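Local coordinates for trichothecene 15-O-acetyltransferase TRI3 (Fusarium sporotrichioides, PDB 3FOT), which transfers an acetyl group to the 15-oxygen of trichothecene intermediates, a step in the biosynthesis of mycotoxins such as T-2 toxin, at residues 15-19 against 30-34; 36-40 against 354-358. One frame throughout, in Å; residues are numbered along the deposited sequence.

Interaction 1. Residues 15-19 against 30-34; sequences ALYRW and QRRCV. With SO4 (sulfate ion), chain H.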
# COMPACT_ATOMS: atom_id res chain seq x y z
N ALA A 15 -16.42 18.14 -10.94
CA ALA A 15 -17.67 17.55 -11.41
C ALA A 15 -17.43 16.21 -12.09
O ALA A 15 -18.17 15.25 -11.87
CB ALA A 15 -18.39 18.51 -12.36
N LEU A 16 -16.37 16.17 -12.90
CA LEU A 16 -15.96 14.97 -13.64
C LEU A 16 -15.85 13.69 -12.82
O LEU A 16 -15.96 12.61 -13.37
CB LEU A 16 -14.61 15.21 -14.32
CG LEU A 16 -14.52 15.26 -15.84
CD1 LEU A 16 -15.51 16.28 -16.41
CD2 LEU A 16 -13.09 15.61 -16.23
N TYR A 17 -15.61 13.82 -11.51
CA TYR A 17 -15.26 12.68 -10.64
C TYR A 17 -16.25 12.32 -9.55
O TYR A 17 -15.92 11.58 -8.62
CB TYR A 17 -13.90 12.97 -9.96
CG TYR A 17 -12.89 13.60 -10.86
CD1 TYR A 17 -12.37 12.90 -11.95
CD2 TYR A 17 -12.45 14.91 -10.64
CE1 TYR A 17 -11.44 13.47 -12.78
CE2 TYR A 17 -11.53 15.49 -11.47
CZ TYR A 17 -11.03 14.77 -12.53
OH TYR A 17 -10.11 15.33 -13.37
N ARG A 18 -17.48 12.82 -9.63
CA ARG A 18 -18.46 12.55 -8.59
C ARG A 18 -19.20 11.26 -8.87
O ARG A 18 -19.22 10.79 -9.99
CB ARG A 18 -19.45 13.71 -8.48
CG ARG A 18 -18.79 14.94 -7.92
CD ARG A 18 -19.68 16.17 -7.95
NE ARG A 18 -18.93 17.28 -7.41
CZ ARG A 18 -18.98 18.53 -7.85
NH1 ARG A 18 -19.77 18.84 -8.87
NH2 ARG A 18 -18.24 19.45 -7.27
N TRP A 19 -19.78 10.67 -7.83
CA TRP A 19 -20.61 9.49 -8.03
C TRP A 19 -21.87 9.88 -8.82
O TRP A 19 -22.43 10.95 -8.58
CB TRP A 19 -21.01 8.90 -6.69
CG TRP A 19 -19.91 8.20 -5.90
CD1 TRP A 19 -19.36 8.61 -4.73
CD2 TRP A 19 -19.27 6.96 -6.23
NE1 TRP A 19 -18.42 7.70 -4.29
CE2 TRP A 19 -18.34 6.68 -5.20
CE3 TRP A 19 -19.38 6.06 -7.30
CZ2 TRP A 19 -17.53 5.53 -5.20
CZ3 TRP A 19 -18.58 4.89 -7.29
CH2 TRP A 19 -17.67 4.65 -6.24
N GLN A 30 -21.54 5.12 -10.49
CA GLN A 30 -20.23 5.05 -11.08
C GLN A 30 -19.51 6.38 -10.97
O GLN A 30 -20.14 7.44 -10.83
CB GLN A 30 -20.28 4.56 -12.53
CG GLN A 30 -20.84 5.57 -13.53
CD GLN A 30 -20.91 5.00 -14.95
OE1 GLN A 30 -20.81 3.79 -15.17
NE2 GLN A 30 -21.11 5.88 -15.91
N ARG A 31 -18.19 6.33 -11.02
CA ARG A 31 -17.40 7.57 -11.12
C ARG A 31 -16.14 7.38 -11.95
O ARG A 31 -15.54 6.28 -11.96
CB ARG A 31 -17.07 8.15 -9.75
CG ARG A 31 -16.07 7.34 -8.96
CD ARG A 31 -15.84 7.94 -7.56
NE ARG A 31 -14.97 7.07 -6.76
CZ ARG A 31 -13.64 7.07 -6.82
NH1 ARG A 31 -12.94 6.23 -6.05
NH2 ARG A 31 -13.00 7.89 -7.67
N ARG A 32 -15.74 8.45 -12.64
CA ARG A 32 -14.45 8.47 -13.31
C ARG A 32 -13.36 8.59 -12.25
O ARG A 32 -13.43 9.45 -11.38
CB ARG A 32 -14.37 9.62 -14.31
CG ARG A 32 -13.07 9.67 -15.11
CD ARG A 32 -12.97 8.57 -16.16
NE ARG A 32 -14.12 8.58 -17.07
CZ ARG A 32 -14.20 7.87 -18.19
NH1 ARG A 32 -13.21 7.06 -18.58
NH2 ARG A 32 -15.29 7.97 -18.94
N CYS A 33 -12.36 7.71 -12.30
CA CYS A 33 -11.33 7.72 -11.29
C CYS A 33 -10.42 8.94 -11.47
O CYS A 33 -10.46 9.60 -12.54
CB CYS A 33 -10.55 6.39 -11.29
SG CYS A 33 -9.20 6.30 -12.46
N VAL A 34 -9.63 9.26 -10.44
CA VAL A 34 -8.90 10.54 -10.39
C VAL A 34 -7.55 10.37 -9.71
O VAL A 34 -7.41 9.53 -8.81
CB VAL A 34 -9.74 11.67 -9.69
CG1 VAL A 34 -10.05 11.34 -8.21
CG2 VAL A 34 -9.03 13.05 -9.80
S SO4 H . -18.99 21.96 -9.55
O1 SO4 H . -17.99 21.63 -8.54
O2 SO4 H . -19.32 20.79 -10.37
O3 SO4 H . -20.23 22.45 -8.93
O4 SO4 H . -18.44 23.00 -10.43
O HOH W 1 -17.45 10.65 -12.39
O HOH W 2 -13.66 10.08 -9.01
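The indole of Trp19 carries the side chain of Arg31 across one face, while the backbone N of Gln30 lies in its plane at an edge. CD of Arg31 sits 3.6 Å from the centroid of the Trp19 six-membered ring, only 10° off the normal, a CH-pi contact. NE of Arg31 follows, 3.4 Å from Trp19 CZ2, and the guanidinium stands 89° to the indole, meeting it with an edge instead of stacking flat. The phenol of Tyr17 lies between two aliphatic groups: CG2 of Val34 over one face, 3.7 Å from the centroid of the Tyr17 ring, and CB of Leu16 over the other, with Arg32 O at the ring's edge. This is the approach to a β-hairpin: strands 20-21 and 28-32 pair at one side of a small antiparallel sheet, and Trp19 NE1 is hydrogen-bonded to Ser230 O. Ahead of the hairpin the two backbones are joined by water. One molecule donates to Leu16 O and Arg18 O and accepts from Arg32 N at 2.8 Å from that nitrogen; a second accepts from Arg31 NH2 and donates to the carbonyls of Tyr17 and Arg32. CG of Arg31 lies between its backbone N and carbonyl carbon (chi1 70°), and the extended chain beyond runs over the indole, bringing NH1 to a salt bridge with Glu37. Arg32 leads away to Pro103 O and Asp99. Arg18 presents NH1 and NH2 to two oxygens of a sulfate, probably from the crystallisation liquor, while its NE pairs with Asp235.

Interaction 2. Residues 36-40 against 354-358; sequences AEAIV and YAMCQ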
# COMPACT_ATOMS: atom_id res chain seq x y z
N ALA A 36 -4.05 9.41 -8.38
CA ALA A 36 -3.29 8.15 -8.33
C ALA A 36 -4.11 6.94 -8.79
O ALA A 36 -3.55 5.95 -9.29
CB ALA A 36 -2.73 7.92 -6.95
N GLU A 37 -5.43 7.03 -8.66
CA GLU A 37 -6.29 5.96 -9.22
C GLU A 37 -6.05 5.73 -10.70
O GLU A 37 -6.01 4.60 -11.14
CB GLU A 37 -7.78 6.29 -8.99
CG GLU A 37 -8.20 6.25 -7.53
CD GLU A 37 -9.62 6.77 -7.30
OE1 GLU A 37 -10.15 7.45 -8.21
OE2 GLU A 37 -10.18 6.53 -6.21
N ALA A 38 -5.88 6.81 -11.45
CA ALA A 38 -5.71 6.74 -12.90
C ALA A 38 -4.41 6.04 -13.27
O ALA A 38 -4.33 5.39 -14.31
CB ALA A 38 -5.78 8.14 -13.50
N ILE A 39 -3.38 6.18 -12.42
CA ILE A 39 -2.12 5.49 -12.64
C ILE A 39 -2.32 3.97 -12.51
O ILE A 39 -2.05 3.21 -13.45
CB ILE A 39 -0.99 5.96 -11.65
CG1 ILE A 39 -0.67 7.44 -11.87
CG2 ILE A 39 0.28 5.16 -11.91
CD1 ILE A 39 0.21 8.05 -10.77
N VAL A 40 -2.82 3.54 -11.35
CA VAL A 40 -2.97 2.10 -11.11
C VAL A 40 -4.09 1.47 -11.94
O VAL A 40 -4.08 0.25 -12.16
CB VAL A 40 -3.13 1.76 -9.59
CG1 VAL A 40 -1.92 2.34 -8.80
CG2 VAL A 40 -4.42 2.34 -9.02
N TYR A 354 -11.49 5.24 2.75
CA TYR A 354 -10.92 3.95 2.32
C TYR A 354 -10.43 3.93 0.88
O TYR A 354 -9.57 3.12 0.53
CB TYR A 354 -11.96 2.83 2.53
CG TYR A 354 -12.09 2.43 3.98
CD1 TYR A 354 -12.62 3.31 4.92
CD2 TYR A 354 -11.64 1.18 4.42
CE1 TYR A 354 -12.72 2.97 6.25
CE2 TYR A 354 -11.76 0.81 5.76
CZ TYR A 354 -12.30 1.71 6.67
OH TYR A 354 -12.41 1.38 8.00
N ALA A 355 -10.99 4.80 0.03
CA ALA A 355 -10.50 4.90 -1.35
C ALA A 355 -9.10 5.55 -1.36
O ALA A 355 -8.64 6.04 -0.32
CB ALA A 355 -11.49 5.71 -2.22
N MET A 356 -8.44 5.53 -2.52
CA MET A 356 -7.13 6.17 -2.68
C MET A 356 -7.20 7.60 -2.21
O MET A 356 -8.09 8.34 -2.60
CB MET A 356 -6.75 6.17 -4.16
CG MET A 356 -5.41 6.75 -4.46
SD MET A 356 -4.13 5.48 -4.51
CE MET A 356 -4.67 4.46 -5.89
N CYS A 357 -6.23 8.01 -1.39
CA CYS A 357 -6.13 9.41 -1.01
C CYS A 357 -4.65 9.72 -0.87
O CYS A 357 -4.09 9.68 0.22
CB CYS A 357 -6.91 9.72 0.28
SG CYS A 357 -6.86 11.53 0.60
N GLN A 358 -4.03 9.98 -2.02
CA GLN A 358 -2.59 10.14 -2.11
C GLN A 358 -2.23 11.43 -2.79
O GLN A 358 -2.97 11.93 -3.64
CB GLN A 358 -1.95 8.99 -2.90
CG GLN A 358 -2.16 7.62 -2.21
CD GLN A 358 -1.21 7.45 -1.05
OE1 GLN A 358 0.01 7.58 -1.22
NE2 GLN A 358 -1.76 7.17 0.15
O HOH W 3 -3.52 11.47 -6.42
O HOH W 4 -9.85 4.31 -4.87
O HOH W 5 -9.99 8.70 -4.61
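Met356 presses its whole side chain against helix 36-41, in a protein of the BAHD superfamily whose HxxxD signature is matched here by His186 and Asp190. Both residues border this contact: Met356 touches His186, and Asp190 accepts from Cys357 N and Gln358 NE2. Starting at the backbone, Met356 CB lies 3.7 Å from Glu37 CG, the two side chains sliding past one another in opposite directions. CG, anti to the backbone N (chi1 -178°), is carried over to the methyl of Ala36. SD stays on that same methyl, 3.7 Å from Ala36 CB. Bends at chi2 and chi3 then fold the end of the chain along the helix, where CE comes tip to tip with Val40 CG2 at 3.8 Å and also passes 3.9 Å from Glu37 N. Ala36 also touches His414, which binds 15-deacetylcalonectrin, so the helix joins the loop 354-358 to the neighbourhood of the substrate site. The polar layer beside this apolar seam is made by Glu37. Its OE1 accepts from Val34 N, and OE2 pairs with Arg31 NH1; the arginine and the several donors around it would favour the ionised carboxylate despite its burial. Two waters donate to OE2 as well, and each also bonds to the backbone of Met356, one accepting from N, the other donating to O. A third water spans the gap farther along, 2.9 Å from Ala36 N, whose hydrogen it accepts, and 2.9 Å from Gln358 O, to which it donates.

In the fold
Running from the N terminus, the chain first meets itself in interaction 1, where 30-34 returns against 15-19 and closes a short loop holding the hairpin of strands 20-21 and 28-32. Helix 36-41 follows almost at once and opens interaction 2, which closes more than three hundred residues later at 354-358, just before strand 358-365. The two contacts are therefore in series, neither nested nor crossed, with centres about 12 Å apart. They abut through Arg31 and Glu37, and through Cys33 SG packed on Ala38 N. Together they tie the small N-terminal sheet, by way of the helix, to a distant loop beside helix 406-423.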